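EAL/GGDEF domain protein (Methylococcus capsulatus, PDB 3ICL) is of unknown specific function but folds as a GGDEF domain, with a mixed central beta-sheet flanked by helices. Local coordinates at residues 8-13 with 81-86; 24-29 with 88-93; 54-59 with 108-113; 101-106 with 121-126. The protein carries 1 engineered substitution. All blocks are in the same frame, centred on the assembly; numbering follows the deposited sequence.

Interaction 1: 8-13 with 81-86; sequences PNRQLF and KFTILL. Engineered in segment 81-86: K81 (natural residue Glu). With SO4 (sulfate ion), chain C.
R10 and T83 meet tip to tip. Both terminal nitrogens of R10 donate to one atom, T83 OG1. R10 NH1 lies 2.9 Å from T83 OG1, and R10 NH2 lies 3.0 Å from it. Both bonds are bent, the first to 146°. The grip is end-on, through NH1 and NH2, and OG1 lies near the guanidinium plane. The R10 chain bends at chi2 and chi3. R10 NH2 has a second partner in R76 O, and T83 OG1 also bonds A75 O.

F13 crosses T83 obliquely. Its side chain sets out toward the strand, with CG anti to the backbone N (chi1 176°). T83 OG1 stands 3.3 Å above the F13 ring plane, over its centre. T83 CB makes a CH-pi contact with the same ring, 4.0 Å from the centroid of F13. One hydroxyl thus serves the guanidinium and rests on the aromatic face. Further along the strand, F13 CE2 packs on L85 CB at 3.8 Å.

K81 NZ bonds O1 of a sulfate ion at 2.7 Å. The contact seats helix 10-23 on the hairpin of strands 73-77 and 81-86, whose turn and following strand hold the signature of the GGDEF domain, here carrying the engineered K81 (Glu in nature).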
# COMPACT_ATOMS: atom_id res chain seq x y z
N PRO A 8 11.55 -4.21 1.34
CA PRO A 8 12.67 -3.25 1.35
C PRO A 8 12.53 -2.26 2.51
O PRO A 8 11.42 -2.00 2.99
CB PRO A 8 12.52 -2.55 -0.00
CG PRO A 8 11.94 -3.62 -0.87
CD PRO A 8 10.90 -4.24 0.03
N ASN A 9 13.66 -1.72 2.97
CA ASN A 9 13.66 -0.75 4.06
C ASN A 9 13.00 0.54 3.62
O ASN A 9 12.76 0.76 2.43
CB ASN A 9 15.09 -0.41 4.51
CG ASN A 9 15.84 -1.61 5.06
OD1 ASN A 9 15.30 -2.38 5.85
ND2 ASN A 9 17.10 -1.75 4.67
N ARG A 10 12.71 1.39 4.59
CA ARG A 10 12.09 2.69 4.35
C ARG A 10 13.05 3.53 3.50
O ARG A 10 12.63 4.30 2.65
CB ARG A 10 11.81 3.36 5.70
CG ARG A 10 11.26 4.78 5.65
CD ARG A 10 10.06 4.89 4.72
NE ARG A 10 9.11 3.80 4.90
CZ ARG A 10 8.10 3.57 4.06
NH1 ARG A 10 7.92 4.34 3.00
NH2 ARG A 10 7.29 2.54 4.27
N GLN A 11 14.35 3.36 3.75
CA GLN A 11 15.38 4.10 3.02
C GLN A 11 15.41 3.70 1.55
O GLN A 11 15.52 4.55 0.66
CB GLN A 11 16.75 3.84 3.64
CG GLN A 11 17.91 4.54 2.92
CD GLN A 11 17.82 6.04 3.01
OE1 GLN A 11 17.83 6.62 4.10
NE2 GLN A 11 17.75 6.70 1.86
N LEU A 12 15.35 2.39 1.29
CA LEU A 12 15.38 1.90 -0.07
C LEU A 12 14.11 2.33 -0.80
O LEU A 12 14.16 2.72 -1.97
CB LEU A 12 15.50 0.37 -0.09
CG LEU A 12 15.57 -0.27 -1.48
CD1 LEU A 12 16.68 0.38 -2.30
CD2 LEU A 12 15.80 -1.77 -1.34
N PHE A 13 12.97 2.26 -0.12
CA PHE A 13 11.72 2.68 -0.75
C PHE A 13 11.88 4.15 -1.15
O PHE A 13 11.53 4.55 -2.26
CB PHE A 13 10.55 2.53 0.22
CG PHE A 13 9.24 3.04 -0.34
CD1 PHE A 13 8.92 4.39 -0.27
CD2 PHE A 13 8.36 2.17 -0.98
CE1 PHE A 13 7.73 4.87 -0.84
CE2 PHE A 13 7.18 2.64 -1.55
CZ PHE A 13 6.86 4.00 -1.47
N LYS A 81 0.88 -0.31 8.10
CA LYS A 81 0.57 0.37 6.85
C LYS A 81 1.64 -0.02 5.84
O LYS A 81 2.72 -0.48 6.21
CB LYS A 81 0.55 1.89 7.02
CG LYS A 81 -0.81 2.49 7.33
CD LYS A 81 -1.24 2.23 8.77
CE LYS A 81 -0.37 2.98 9.75
NZ LYS A 81 -0.82 2.75 11.15
N PHE A 82 1.34 0.16 4.56
CA PHE A 82 2.28 -0.17 3.49
C PHE A 82 2.29 0.96 2.46
O PHE A 82 1.23 1.45 2.07
CB PHE A 82 1.88 -1.48 2.81
CG PHE A 82 1.99 -2.69 3.69
CD1 PHE A 82 3.19 -3.39 3.79
CD2 PHE A 82 0.90 -3.14 4.42
CE1 PHE A 82 3.30 -4.51 4.61
CE2 PHE A 82 1.00 -4.26 5.24
CZ PHE A 82 2.20 -4.95 5.33
N THR A 83 3.47 1.37 2.03
CA THR A 83 3.58 2.40 1.00
C THR A 83 3.91 1.65 -0.27
O THR A 83 4.88 0.90 -0.34
CB THR A 83 4.68 3.43 1.28
OG1 THR A 83 5.90 2.75 1.59
CG2 THR A 83 4.26 4.34 2.44
N ILE A 84 3.08 1.85 -1.29
CA ILE A 84 3.23 1.17 -2.56
C ILE A 84 3.57 2.13 -3.68
O ILE A 84 2.81 3.05 -3.99
CB ILE A 84 1.93 0.41 -2.87
CG1 ILE A 84 1.69 -0.62 -1.76
CG2 ILE A 84 1.99 -0.22 -4.25
CD1 ILE A 84 0.23 -0.99 -1.55
N LEU A 85 4.72 1.92 -4.30
CA LEU A 85 5.18 2.76 -5.40
C LEU A 85 4.93 2.10 -6.75
O LEU A 85 5.43 1.00 -7.01
CB LEU A 85 6.67 3.06 -5.25
CG LEU A 85 7.45 3.56 -6.47
CD1 LEU A 85 6.85 4.84 -7.02
CD2 LEU A 85 8.91 3.78 -6.07
N LEU A 86 4.16 2.77 -7.60
CA LEU A 86 3.90 2.26 -8.94
C LEU A 86 4.87 3.03 -9.83
O LEU A 86 4.69 4.21 -10.11
CB LEU A 86 2.44 2.51 -9.34
CG LEU A 86 1.40 1.88 -8.40
CD1 LEU A 86 0.03 2.04 -9.01
CD2 LEU A 86 1.71 0.40 -8.17
S SO4 C . -3.97 3.78 12.25
O1 SO4 C . -2.88 4.52 11.57
O2 SO4 C . -3.37 2.78 13.16
O3 SO4 C . -4.80 4.72 13.02
O4 SO4 C . -4.80 3.09 11.24

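Interaction 2: 24-29 with 88-93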
# COMPACT_ATOMS: atom_id res chain seq x y z
N HIS A 24 9.80 9.23 -14.35
CA HIS A 24 8.45 9.34 -14.89
C HIS A 24 7.66 10.54 -14.43
O HIS A 24 7.23 10.61 -13.28
CB HIS A 24 7.67 8.07 -14.56
CG HIS A 24 8.39 6.81 -14.91
ND1 HIS A 24 8.80 6.52 -16.20
CD2 HIS A 24 8.80 5.78 -14.14
CE1 HIS A 24 9.43 5.36 -16.20
NE2 HIS A 24 9.44 4.89 -14.97
N GLU A 25 7.46 11.50 -15.34
CA GLU A 25 6.69 12.70 -15.05
C GLU A 25 5.72 13.00 -16.19
O GLU A 25 5.21 14.12 -16.31
CB GLU A 25 7.61 13.90 -14.80
CG GLU A 25 8.36 13.88 -13.47
CD GLU A 25 7.44 13.69 -12.26
OE1 GLU A 25 6.34 14.27 -12.23
OE2 GLU A 25 7.84 12.97 -11.32
N ARG A 26 5.47 12.00 -17.03
CA ARG A 26 4.53 12.13 -18.14
C ARG A 26 3.16 11.72 -17.62
O ARG A 26 3.05 10.80 -16.81
CB ARG A 26 4.91 11.18 -19.28
CG ARG A 26 5.99 11.66 -20.22
CD ARG A 26 6.38 10.51 -21.13
NE ARG A 26 5.23 9.66 -21.43
CZ ARG A 26 5.29 8.46 -21.97
NH1 ARG A 26 6.46 7.93 -22.30
NH2 ARG A 26 4.17 7.77 -22.18
N ASP A 27 2.12 12.40 -18.09
CA ASP A 27 0.77 12.10 -17.64
C ASP A 27 0.33 10.70 -18.07
O ASP A 27 -0.59 10.12 -17.49
CB ASP A 27 -0.21 13.14 -18.20
CG ASP A 27 -1.58 13.03 -17.58
OD1 ASP A 27 -1.70 13.27 -16.36
OD2 ASP A 27 -2.54 12.69 -18.31
N GLY A 28 0.99 10.16 -19.09
CA GLY A 28 0.64 8.84 -19.59
C GLY A 28 1.31 7.68 -18.88
O GLY A 28 0.90 6.53 -19.05
N ASN A 29 2.35 7.97 -18.09
CA ASN A 29 3.07 6.94 -17.36
C ASN A 29 3.62 7.59 -16.09
O ASN A 29 4.82 7.54 -15.82
CB ASN A 29 4.23 6.39 -18.22
CG ASN A 29 4.86 5.15 -17.61
OD1 ASN A 29 4.20 4.39 -16.90
ND2 ASN A 29 6.13 4.92 -17.91
N GLY A 88 5.71 4.05 -12.80
CA GLY A 88 5.22 4.27 -14.14
C GLY A 88 3.93 3.48 -14.22
O GLY A 88 3.94 2.28 -14.49
N ALA A 89 2.80 4.15 -13.99
CA ALA A 89 1.50 3.49 -13.95
C ALA A 89 0.67 3.49 -15.23
O ALA A 89 -0.56 3.44 -15.17
CB ALA A 89 0.67 4.07 -12.81
N LYS A 90 1.33 3.54 -16.38
CA LYS A 90 0.59 3.53 -17.64
C LYS A 90 -0.35 2.33 -17.70
O LYS A 90 0.01 1.22 -17.30
CB LYS A 90 1.55 3.50 -18.83
CG LYS A 90 0.84 3.52 -20.18
CD LYS A 90 1.83 3.69 -21.33
CE LYS A 90 1.10 3.96 -22.65
NZ LYS A 90 2.04 4.28 -23.76
N ASP A 91 -1.56 2.57 -18.18
CA ASP A 91 -2.57 1.53 -18.33
C ASP A 91 -3.14 0.97 -17.03
O ASP A 91 -3.77 -0.09 -17.03
CB ASP A 91 -2.02 0.39 -19.18
CG ASP A 91 -1.53 0.86 -20.54
OD1 ASP A 91 -2.30 1.55 -21.24
OD2 ASP A 91 -0.38 0.54 -20.90
N THR A 92 -2.93 1.67 -15.91
CA THR A 92 -3.48 1.21 -14.64
C THR A 92 -4.54 2.19 -14.17
O THR A 92 -5.03 2.09 -13.04
CB THR A 92 -2.40 1.12 -13.53
OG1 THR A 92 -1.89 2.43 -13.24
CG2 THR A 92 -1.25 0.20 -13.96
N LEU A 93 -4.88 3.14 -15.03
CA LEU A 93 -5.87 4.17 -14.70
C LEU A 93 -5.41 4.87 -13.42
O LEU A 93 -6.15 4.95 -12.43
CB LEU A 93 -7.26 3.54 -14.53
CG LEU A 93 -7.85 2.92 -15.81
CD1 LEU A 93 -9.17 2.25 -15.51
CD2 LEU A 93 -8.05 4.00 -16.86
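The H24 ring has G88 CA over one face, 4.2 Å from the H24 ring centroid, a CH-pi contact. The R26 guanidinium has N29 CB over one face, offset toward the rim. At its edge, near the plane, stands K90 NZ, 4.4 Å from R26 NH2. These like charges should repel mildly, and both chains are exposed.

Two beta turns meet here, in loops at one end of the GGDEF domain. R26 to N29 form a type I turn, between helix 10-23 and strand 32-38. A89 to T92 form a type II turn, between strand 81-86 and helix 96-106.

N29 probably links the turns. Its CG is anti to the backbone N (chi1 -169°), and OD1 accepts from K90 N at 3.0 Å with an angle of 155°. This bond is less sure, as OD1 sits too near the G88 backbone in the model. G88 has no side chain, and N29 CG comes to 3.6 Å from G88 CA. Beside this, G28 O lies 3.1 Å from K90 CB, and the K90 chain runs outward fully extended. A backbone bond between A89 and P30 ties the same two loops, while R69 bonds G88 O.

Inside the second turn, A89 O takes two bonds: T92 N at 3.0 Å from A89 O, and T92 OG1 at 2.6 Å from that oxygen, tilted 21° from the carbonyl plane.

Interaction 3: 54-59 with 108-113; sequences DRLLRA and QPFVFG
Helix 54-59 and strand 110-112 run roughly antiparallel, their axes 10.0 Å apart at an angle of 146°, with L56 and F110 nearest in the backbone. The side chains of F110 and F112 both leave the strand toward the helix, as alternate residues of one strand can.

L56 and F110 cross at about a right angle. CG of L56 is anti to the backbone N (chi1 176°), and CD1 ends over one face of the F110 ring, toward its rim. L56 CD1 is 3.7 Å from the F110 centroid, a CH-pi contact. A59 joins one turn further on: its CB touches F110 CE1 at 3.7 Å. R63 makes a cation-pi contact with F110.

F112 pushes its tip against the helix backbone. Its CZ lies 3.6 Å from L56 CA and 3.9 Å from L56 CB. R55 slides past the ring in the opposite direction. F112 CD1 stands over the centre of one face of the R55 guanidinium, with R55 CZ and F112 CD1 3.8 Å apart. The two planes are 70° apart, so this is not a flat stack. The R55 end is exposed, whereas L56 and F110 are buried.

R63 also bonds Q108 O and P109 O, fixing the start of the segment to the same helix. The arrangement is that of a small beta-hairpin, strands 110-112 and 115-117, laid on helix 50-67 at one end of the GGDEF domain.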
# COMPACT_ATOMS: atom_id res chain seq x y z
N ASP A 54 2.71 -10.88 13.20
CA ASP A 54 3.84 -10.75 12.28
C ASP A 54 3.63 -11.61 11.06
O ASP A 54 3.93 -11.20 9.93
CB ASP A 54 5.15 -11.12 12.97
CG ASP A 54 5.52 -10.16 14.07
OD1 ASP A 54 5.01 -9.02 14.06
OD2 ASP A 54 6.34 -10.53 14.94
N ARG A 55 3.12 -12.82 11.27
CA ARG A 55 2.87 -13.73 10.16
C ARG A 55 1.87 -13.10 9.19
O ARG A 55 2.03 -13.18 7.97
CB ARG A 55 2.32 -15.07 10.67
CG ARG A 55 3.31 -15.89 11.47
CD ARG A 55 2.74 -17.25 11.80
NE ARG A 55 2.46 -18.02 10.59
CZ ARG A 55 1.81 -19.18 10.57
NH1 ARG A 55 1.37 -19.71 11.70
NH2 ARG A 55 1.60 -19.80 9.42
N LEU A 56 0.83 -12.48 9.74
CA LEU A 56 -0.19 -11.82 8.93
C LEU A 56 0.42 -10.70 8.09
O LEU A 56 0.14 -10.57 6.90
CB LEU A 56 -1.31 -11.27 9.82
CG LEU A 56 -2.43 -10.47 9.17
CD1 LEU A 56 -3.07 -11.24 8.02
CD2 LEU A 56 -3.47 -10.13 10.22
N LEU A 57 1.25 -9.88 8.73
CA LEU A 57 1.89 -8.76 8.04
C LEU A 57 2.76 -9.23 6.88
O LEU A 57 2.80 -8.59 5.83
CB LEU A 57 2.76 -7.96 9.02
CG LEU A 57 2.02 -7.12 10.07
CD1 LEU A 57 3.03 -6.48 11.02
CD2 LEU A 57 1.17 -6.05 9.38
N ARG A 58 3.45 -10.35 7.07
CA ARG A 58 4.31 -10.90 6.03
C ARG A 58 3.48 -11.49 4.88
O ARG A 58 3.87 -11.39 3.71
CB ARG A 58 5.22 -11.98 6.61
CG ARG A 58 6.37 -12.37 5.69
CD ARG A 58 7.22 -13.47 6.30
NE ARG A 58 8.44 -13.71 5.53
CZ ARG A 58 9.51 -12.91 5.54
NH1 ARG A 58 9.51 -11.81 6.29
NH2 ARG A 58 10.57 -13.20 4.80
N ALA A 59 2.36 -12.11 5.21
CA ALA A 59 1.49 -12.70 4.19
C ALA A 59 0.79 -11.59 3.41
O ALA A 59 0.47 -11.74 2.24
CB ALA A 59 0.46 -13.62 4.84
N GLN A 108 -9.17 -12.19 0.35
CA GLN A 108 -9.11 -13.63 0.56
C GLN A 108 -8.71 -13.88 2.00
O GLN A 108 -7.92 -13.13 2.57
CB GLN A 108 -8.09 -14.27 -0.38
CG GLN A 108 -8.42 -14.13 -1.86
CD GLN A 108 -7.27 -14.54 -2.75
OE1 GLN A 108 -6.17 -13.98 -2.64
NE2 GLN A 108 -7.50 -15.51 -3.62
N PRO A 109 -9.24 -14.95 2.62
CA PRO A 109 -8.88 -15.22 4.02
C PRO A 109 -7.41 -15.58 4.23
O PRO A 109 -6.72 -16.02 3.31
CB PRO A 109 -9.80 -16.39 4.39
CG PRO A 109 -11.00 -16.16 3.50
CD PRO A 109 -10.36 -15.81 2.19
N PHE A 110 -6.93 -15.34 5.45
CA PHE A 110 -5.57 -15.67 5.85
C PHE A 110 -5.78 -16.76 6.89
O PHE A 110 -6.27 -16.49 7.98
CB PHE A 110 -4.89 -14.46 6.50
CG PHE A 110 -4.51 -13.38 5.53
CD1 PHE A 110 -3.30 -13.43 4.85
CD2 PHE A 110 -5.37 -12.30 5.30
CE1 PHE A 110 -2.94 -12.42 3.96
CE2 PHE A 110 -5.01 -11.29 4.41
CZ PHE A 110 -3.80 -11.35 3.74
N VAL A 111 -5.44 -17.99 6.55
CA VAL A 111 -5.66 -19.08 7.49
C VAL A 111 -4.43 -19.44 8.32
O VAL A 111 -3.41 -19.85 7.78
CB VAL A 111 -6.17 -20.35 6.77
CG1 VAL A 111 -6.58 -21.40 7.79
CG2 VAL A 111 -7.36 -19.99 5.88
N PHE A 112 -4.55 -19.26 9.63
CA PHE A 112 -3.47 -19.58 10.56
C PHE A 112 -4.01 -20.71 11.42
O PHE A 112 -4.85 -20.49 12.30
CB PHE A 112 -3.13 -18.35 11.40
CG PHE A 112 -2.61 -17.19 10.58
CD1 PHE A 112 -1.41 -17.29 9.88
CD2 PHE A 112 -3.34 -16.00 10.49
CE1 PHE A 112 -0.94 -16.24 9.11
CE2 PHE A 112 -2.87 -14.94 9.72
CZ PHE A 112 -1.67 -15.06 9.02
N GLY A 113 -3.53 -21.92 11.17
CA GLY A 113 -4.03 -23.06 11.91
C GLY A 113 -5.49 -23.22 11.54
O GLY A 113 -5.83 -23.24 10.36

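Interaction 4: 101-106 with 121-126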
# COMPACT_ATOMS: atom_id res chain seq x y z
N LYS A 101 -6.75 -4.76 -7.65
CA LYS A 101 -6.13 -6.08 -7.63
C LYS A 101 -5.61 -6.39 -6.22
O LYS A 101 -5.62 -7.55 -5.78
CB LYS A 101 -4.98 -6.13 -8.64
CG LYS A 101 -4.39 -7.51 -8.84
CD LYS A 101 -3.42 -7.54 -10.02
CE LYS A 101 -2.96 -8.96 -10.32
NZ LYS A 101 -2.10 -9.01 -11.53
N ILE A 102 -5.16 -5.43 -5.53
CA ILE A 102 -4.71 -5.61 -4.15
C ILE A 102 -5.92 -5.96 -3.30
O ILE A 102 -5.88 -6.90 -2.51
CB ILE A 102 -4.05 -4.34 -3.56
CG1 ILE A 102 -2.74 -4.01 -4.30
CG2 ILE A 102 -3.69 -4.57 -2.09
CD1 ILE A 102 -2.15 -2.68 -3.99
N LEU A 103 -6.96 -5.17 -3.40
CA LEU A 103 -8.16 -5.44 -2.60
C LEU A 103 -8.69 -6.85 -2.89
O LEU A 103 -9.18 -7.53 -1.99
CB LEU A 103 -9.23 -4.37 -2.87
CG LEU A 103 -8.91 -2.95 -2.35
CD1 LEU A 103 -9.94 -1.95 -2.87
CD2 LEU A 103 -8.91 -2.94 -0.84
N ASP A 104 -8.58 -7.30 -4.14
CA ASP A 104 -9.05 -8.64 -4.48
C ASP A 104 -8.20 -9.70 -3.80
O ASP A 104 -8.71 -10.70 -3.30
CB ASP A 104 -9.03 -8.88 -6.00
CG ASP A 104 -10.08 -8.06 -6.72
OD1 ASP A 104 -11.00 -7.54 -6.05
OD2 ASP A 104 -9.99 -7.94 -7.96
N GLY A 105 -6.89 -9.48 -3.76
CA GLY A 105 -6.01 -10.44 -3.12
C GLY A 105 -6.13 -10.43 -1.61
O GLY A 105 -6.11 -11.50 -0.98
N LEU A 106 -6.27 -9.25 -1.01
CA LEU A 106 -6.39 -9.14 0.44
C LEU A 106 -7.77 -9.45 1.00
O LEU A 106 -7.93 -9.54 2.22
CB LEU A 106 -5.96 -7.74 0.90
CG LEU A 106 -4.54 -7.31 0.52
CD1 LEU A 106 -4.21 -5.96 1.16
CD2 LEU A 106 -3.54 -8.37 0.97
N VAL A 121 -9.29 -3.45 4.66
CA VAL A 121 -8.25 -2.60 4.07
C VAL A 121 -8.75 -1.27 3.51
O VAL A 121 -9.84 -1.19 2.95
CB VAL A 121 -7.54 -3.37 2.91
CG1 VAL A 121 -6.52 -2.48 2.22
CG2 VAL A 121 -6.88 -4.64 3.44
N SER A 122 -7.94 -0.22 3.66
CA SER A 122 -8.27 1.10 3.13
C SER A 122 -7.06 1.62 2.38
O SER A 122 -5.94 1.58 2.90
CB SER A 122 -8.64 2.09 4.24
OG SER A 122 -9.96 1.87 4.70
N ILE A 123 -7.28 2.11 1.17
CA ILE A 123 -6.18 2.61 0.35
C ILE A 123 -6.35 4.05 -0.12
O ILE A 123 -7.40 4.43 -0.64
CB ILE A 123 -6.00 1.72 -0.90
CG1 ILE A 123 -5.75 0.27 -0.48
CG2 ILE A 123 -4.84 2.26 -1.74
CD1 ILE A 123 -5.65 -0.70 -1.65
N GLY A 124 -5.30 4.84 0.06
CA GLY A 124 -5.32 6.22 -0.40
C GLY A 124 -4.41 6.30 -1.61
O GLY A 124 -3.34 5.67 -1.61
N ILE A 125 -4.74 7.06 -2.53
CA ILE A 125 -3.91 7.08 -3.73
C ILE A 125 -3.45 8.48 -4.12
O ILE A 125 -4.23 9.44 -4.10
CB ILE A 125 -4.63 6.47 -4.97
CG1 ILE A 125 -4.88 4.97 -4.79
CG2 ILE A 125 -3.76 6.65 -6.21
CD1 ILE A 125 -5.80 4.36 -5.82
N ALA A 126 -2.29 8.75 -4.52
CA ALA A 126 -1.79 10.07 -4.89
C ALA A 126 -1.06 9.93 -6.22
O ALA A 126 -0.17 9.09 -6.36
CB ALA A 126 -0.84 10.60 -3.83
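Helix 101-106 lies almost antiparallel to strand 121-126, at 167°, with the axes 9.9 Å apart. The nearest backbones are those of L103 and V121. Of the strand, V121 and I123 point at the helix, while S122 between them points away.

V121 sits between two leucines. Its CG1 meets L103 CD2 at 3.9 Å, and its CG2 meets L106 CD1 at 3.8 Å. CG1 of V121 is anti to the backbone N (chi1 176°), which leaves CG2 beside that N, so each methyl serves a different leucine. L106 crosses V121 at about a right angle; L103 comes at a slant.

I123 uses its CD1 tip. It slides past L103 in the opposite direction, with I123 CD1 4.0 Å from L103 CG. I102 CG2 approaches the same CD1 more loosely, at 4.4 Å. The neighbouring strands add L36 beside I102, L106 and V121, and Y157 beside L103 and I123.

S122 OG bonds D39 and N156. The contact between the two segments is made by aliphatic side chains alone. With no directional bond between these side chains, the fit depends on their shapes, and dispersion and burial probably supply the cohesion.

From the N terminus, interaction 1 closes the first long loop, bringing helix 10-23 onto strand 81-86. Interaction 2 starts within that loop and ends beyond it, so the two cross; it joins the loops that follow those same two elements. Interaction 3 runs from helix 50-67 to the small hairpin and crosses both. Interaction 4 closes a short loop, from helix 96-106 back to strand 121-127, and crosses interaction 3. It lies in series after interactions 1 and 2. No pair nests. Interactions 1 and 4 reach the same sheet and touch through I84 and I102. Interactions 2 and 3 lie on opposite sides of the chain's centre, their centres 32 Å apart.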